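Local coordinates for protein-glutamine gamma-glutamyltransferase (Pseudomonas aeruginosa PAO1, PDB 6G49) that carries transglutaminase activity in its periplasmic domain, cross-linking protein glutamine and lysine side chains, and is critical for the viability of the bacterium, at residues R211-A225 against F234-Y246. Residues are numbered along the deposited sequence; the frame is centred on the assembly and turned at random.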
# COMPACT_ATOMS: atom_id res chain seq x y z
N ARG A 211 -8.93 -3.74 16.54
CA ARG A 211 -7.89 -3.70 17.55
C ARG A 211 -7.12 -2.37 17.45
O ARG A 211 -6.74 -1.73 18.44
CB ARG A 211 -6.91 -4.88 17.47
CG ARG A 211 -7.53 -6.20 17.86
CD ARG A 211 -6.46 -7.26 17.67
NE ARG A 211 -5.32 -7.08 18.55
CZ ARG A 211 -5.24 -7.62 19.77
NH1 ARG A 211 -6.24 -8.35 20.23
NH2 ARG A 211 -4.18 -7.40 20.51
N PHE A 212 -6.84 -1.93 16.22
CA PHE A 212 -6.15 -0.70 16.06
C PHE A 212 -7.04 0.48 16.50
O PHE A 212 -6.55 1.48 16.98
CB PHE A 212 -5.70 -0.51 14.61
CG PHE A 212 -4.62 -1.46 14.13
CD1 PHE A 212 -3.39 -1.53 14.75
CD2 PHE A 212 -4.87 -2.31 13.06
CE1 PHE A 212 -2.40 -2.39 14.31
CE2 PHE A 212 -3.88 -3.16 12.61
CZ PHE A 212 -2.65 -3.20 13.23
N ASN A 213 -8.33 0.35 16.24
CA ASN A 213 -9.25 1.43 16.54
C ASN A 213 -9.41 1.60 18.06
O ASN A 213 -9.37 2.71 18.56
CB ASN A 213 -10.59 1.19 15.87
CG ASN A 213 -11.51 2.40 15.98
OD1 ASN A 213 -11.11 3.53 15.67
ND2 ASN A 213 -12.75 2.14 16.33
N HIS A 214 -9.52 0.52 18.81
CA HIS A 214 -9.84 0.60 20.27
C HIS A 214 -8.63 0.70 21.20
O HIS A 214 -8.78 1.17 22.34
CB HIS A 214 -10.67 -0.63 20.62
CG HIS A 214 -12.01 -0.58 19.98
ND1 HIS A 214 -12.72 -1.72 19.66
CD2 HIS A 214 -12.79 0.45 19.60
CE1 HIS A 214 -13.86 -1.38 19.12
NE2 HIS A 214 -13.92 -0.07 19.04
N GLU A 215 -7.46 0.20 20.80
CA GLU A 215 -6.29 0.19 21.63
C GLU A 215 -5.57 1.50 21.44
O GLU A 215 -5.82 2.18 20.44
CB GLU A 215 -5.42 -1.03 21.35
CG GLU A 215 -6.15 -2.32 21.64
CD GLU A 215 -5.36 -3.53 21.20
OE1 GLU A 215 -4.11 -3.42 21.11
OE2 GLU A 215 -5.99 -4.58 20.93
N PRO A 216 -4.72 1.89 22.41
CA PRO A 216 -4.09 3.21 22.39
C PRO A 216 -2.87 3.30 21.47
O PRO A 216 -1.77 3.67 21.88
CB PRO A 216 -3.76 3.42 23.88
CG PRO A 216 -3.45 2.02 24.36
CD PRO A 216 -4.43 1.14 23.64
N PHE A 217 -3.13 3.06 20.18
CA PHE A 217 -2.09 3.18 19.15
C PHE A 217 -1.84 4.65 18.85
O PHE A 217 -2.75 5.49 18.77
CB PHE A 217 -2.55 2.41 17.90
CG PHE A 217 -2.33 0.92 17.98
CD1 PHE A 217 -1.09 0.38 17.60
CD2 PHE A 217 -3.32 0.06 18.40
CE1 PHE A 217 -0.86 -0.98 17.68
CE2 PHE A 217 -3.08 -1.29 18.51
CZ PHE A 217 -1.84 -1.82 18.15
N ALA A 218 -0.58 4.94 18.60
CA ALA A 218 -0.05 6.20 18.20
C ALA A 218 0.47 6.10 16.77
O ALA A 218 1.19 5.12 16.40
CB ALA A 218 1.05 6.64 19.14
N TYR A 219 0.21 7.17 16.01
CA TYR A 219 0.69 7.36 14.65
C TYR A 219 1.72 8.49 14.76
O TYR A 219 1.37 9.61 15.07
CB TYR A 219 -0.43 7.76 13.72
CG TYR A 219 -0.06 7.57 12.27
CD1 TYR A 219 0.23 6.32 11.80
CD2 TYR A 219 0.01 8.64 11.40
CE1 TYR A 219 0.58 6.12 10.49
CE2 TYR A 219 0.36 8.45 10.08
CZ TYR A 219 0.64 7.18 9.64
OH TYR A 219 0.99 6.95 8.34
N THR A 220 2.98 8.19 14.51
CA THR A 220 4.08 9.15 14.73
C THR A 220 5.18 8.96 13.66
O THR A 220 5.49 7.85 13.26
CB THR A 220 4.63 9.00 16.16
OG1 THR A 220 5.76 9.85 16.33
CG2 THR A 220 5.08 7.60 16.50
N LEU A 221 5.85 10.07 13.35
CA LEU A 221 6.99 10.09 12.48
C LEU A 221 8.26 9.73 13.25
O LEU A 221 9.28 9.62 12.63
CB LEU A 221 7.11 11.49 11.88
CG LEU A 221 6.18 11.76 10.71
CD1 LEU A 221 6.11 13.24 10.35
CD2 LEU A 221 6.65 10.96 9.49
N LYS A 222 8.17 9.55 14.58
CA LYS A 222 9.29 9.18 15.40
C LYS A 222 8.90 8.01 16.25
O LYS A 222 8.85 8.08 17.47
CB LYS A 222 9.79 10.40 16.19
CG LYS A 222 10.54 11.42 15.34
CD LYS A 222 11.67 12.15 16.06
CE LYS A 222 12.90 12.37 15.20
NZ LYS A 222 12.57 12.93 13.87
N PRO A 223 8.62 6.85 15.62
CA PRO A 223 8.28 5.66 16.37
C PRO A 223 9.43 5.13 17.21
O PRO A 223 10.59 5.19 16.82
CB PRO A 223 7.96 4.61 15.31
CG PRO A 223 8.53 5.14 14.02
CD PRO A 223 8.74 6.63 14.17
N PRO A 224 9.10 4.55 18.36
CA PRO A 224 10.10 3.89 19.20
C PRO A 224 10.69 2.67 18.49
O PRO A 224 10.05 2.00 17.67
CB PRO A 224 9.36 3.47 20.47
CG PRO A 224 7.90 3.86 20.27
CD PRO A 224 7.75 4.52 18.93
N ALA A 225 11.97 2.43 18.78
CA ALA A 225 12.69 1.27 18.29
C ALA A 225 12.05 -0.01 18.85
O ALA A 225 11.44 -0.08 19.96
CB ALA A 225 14.15 1.39 18.68
N PHE A 234 5.64 -3.94 18.38
CA PHE A 234 4.73 -2.91 17.93
C PHE A 234 3.30 -3.21 18.37
O PHE A 234 2.63 -2.34 18.91
CB PHE A 234 4.84 -2.70 16.41
CG PHE A 234 3.69 -1.90 15.86
CD1 PHE A 234 3.60 -0.52 16.08
CD2 PHE A 234 2.73 -2.49 15.06
CE1 PHE A 234 2.54 0.21 15.58
CE2 PHE A 234 1.66 -1.77 14.54
CZ PHE A 234 1.58 -0.40 14.77
N LEU A 235 2.76 -4.41 18.12
CA LEU A 235 1.33 -4.64 18.38
C LEU A 235 0.98 -4.65 19.89
O LEU A 235 -0.14 -4.40 20.21
CB LEU A 235 0.90 -5.99 17.81
CG LEU A 235 0.76 -6.02 16.30
CD1 LEU A 235 0.47 -7.45 15.82
CD2 LEU A 235 -0.33 -5.06 15.85
N PHE A 236 1.91 -5.13 20.71
CA PHE A 236 1.56 -5.51 22.12
C PHE A 236 2.34 -4.68 23.15
O PHE A 236 1.97 -4.70 24.31
CB PHE A 236 1.79 -7.01 22.36
CG PHE A 236 1.10 -7.87 21.34
CD1 PHE A 236 -0.27 -7.89 21.25
CD2 PHE A 236 1.84 -8.68 20.51
CE1 PHE A 236 -0.91 -8.68 20.30
CE2 PHE A 236 1.21 -9.47 19.56
CZ PHE A 236 -0.15 -9.44 19.44
N ASP A 237 3.43 -4.03 22.76
CA ASP A 237 4.31 -3.27 23.70
C ASP A 237 4.24 -1.77 23.41
O ASP A 237 3.64 -1.01 24.19
CB ASP A 237 5.73 -3.84 23.74
CG ASP A 237 5.81 -5.31 24.09
OD1 ASP A 237 4.80 -5.86 24.59
OD2 ASP A 237 6.90 -5.93 23.83
N THR A 238 4.79 -1.31 22.28
CA THR A 238 4.92 0.12 22.01
C THR A 238 3.58 0.69 21.53
O THR A 238 3.27 1.86 21.79
CB THR A 238 6.07 0.44 21.05
OG1 THR A 238 5.69 -0.01 19.73
CG2 THR A 238 7.39 -0.15 21.48
N ARG A 239 2.83 -0.06 20.69
CA ARG A 239 1.66 0.44 19.99
C ARG A 239 1.90 1.81 19.39
O ARG A 239 1.01 2.67 19.37
CB ARG A 239 0.42 0.41 20.87
CG ARG A 239 0.01 -0.97 21.30
CD ARG A 239 -1.33 -0.96 21.98
NE ARG A 239 -1.93 -2.25 22.23
CZ ARG A 239 -1.57 -3.07 23.20
NH1 ARG A 239 -0.54 -2.74 23.96
NH2 ARG A 239 -2.17 -4.24 23.36
N SER A 240 3.07 2.00 18.80
CA SER A 240 3.44 3.28 18.24
C SER A 240 4.25 3.08 16.97
O SER A 240 5.26 2.34 16.99
CB SER A 240 4.24 4.10 19.25
OG SER A 240 4.64 5.34 18.68
N GLY A 241 3.86 3.75 15.92
CA GLY A 241 4.57 3.59 14.64
C GLY A 241 4.08 4.53 13.57
O GLY A 241 3.16 5.36 13.77
N PHE A 242 4.63 4.38 12.36
CA PHE A 242 4.17 5.04 11.20
C PHE A 242 3.55 3.99 10.25
O PHE A 242 3.29 2.88 10.67
CB PHE A 242 5.30 5.88 10.59
CG PHE A 242 4.88 6.94 9.62
CD1 PHE A 242 4.04 7.99 10.03
CD2 PHE A 242 5.31 6.97 8.29
CE1 PHE A 242 3.68 8.98 9.14
CE2 PHE A 242 4.93 7.97 7.41
CZ PHE A 242 4.07 8.97 7.84
N CYS A 243 3.23 4.38 9.02
CA CYS A 243 2.33 3.52 8.21
C CYS A 243 2.95 2.13 7.99
O CYS A 243 2.17 1.18 7.94
CB CYS A 243 1.97 4.13 6.87
SG CYS A 243 3.41 4.68 5.94
N ALA A 244 4.26 2.01 7.86
CA ALA A 244 4.86 0.66 7.58
C ALA A 244 4.70 -0.28 8.79
O ALA A 244 4.53 -1.48 8.61
CB ALA A 244 6.29 0.75 7.26
N HIS A 245 4.74 0.24 10.02
CA HIS A 245 4.43 -0.57 11.20
C HIS A 245 3.04 -1.16 11.08
O HIS A 245 2.81 -2.39 11.31
CB HIS A 245 4.52 0.24 12.52
CG HIS A 245 5.88 0.74 12.82
ND1 HIS A 245 6.42 1.84 12.20
CD2 HIS A 245 6.79 0.27 13.69
CE1 HIS A 245 7.63 2.03 12.69
NE2 HIS A 245 7.88 1.10 13.62
N TYR A 246 2.02 -0.35 10.77
CA TYR A 246 0.66 -0.78 10.76
C TYR A 246 0.40 -1.74 9.59
O TYR A 246 -0.20 -2.77 9.75
CB TYR A 246 -0.32 0.41 10.65
CG TYR A 246 -0.36 1.21 11.94
CD1 TYR A 246 0.52 2.24 12.18
CD2 TYR A 246 -1.27 0.87 12.92
CE1 TYR A 246 0.57 2.89 13.40
CE2 TYR A 246 -1.25 1.54 14.13
CZ TYR A 246 -0.36 2.55 14.37
OH TYR A 246 -0.40 3.18 15.60
O HOH W 1 -2.68 -5.21 19.50
O HOH W 2 0.93 4.06 22.12
O HOH W 3 7.31 0.89 17.69
O HOH W 4 10.16 1.11 15.19
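Ala218 and Tyr219 pair in parallel with Ser240 and Gly241 in a two-stranded sheet, through Ala218 N to Arg239 O (2.9 Å), Gly241 N to Ala218 O (3.0 Å) and Thr220 N to Gly241 O (2.9 Å). Ala218 O is gripped twice, because the Tyr246 hydroxyl donates to it (OH to O 2.6 Å) from the face of the carbonyl plane opposite Gly241 N. The Tyr246 ring turns its edge to the face of Phe212 in an offset edge-to-face pair, planes 62° apart. Arg239 CB makes a CH-pi contact over one face of the Phe217 ring, and Phe212 CD1 lies over the other. Beyond that ring the arginine runs extended from CG to NE, and NE donates to Glu215 OE1 in the guanidinium plane (2.7 Å), a salt bridge. Water 1 joins Glu215 OE1 to Leu235 O and Arg211 NH2. At the other end the Phe242 ring sits between Tyr219 OH and Leu221 CD2 on opposite faces. Tyr219 OH also touches CB of Cys243 (3.3 Å), and the side chains of Tyr219 and Cys243 both pack on His287. This beta-alpha-beta unit, with helix 230-238 as the crossover, leads into helix 243-256, whose first residue is Cys243, probably the nucleophile, as in other transglutaminase-like enzymes, beside the putative catalytic His287.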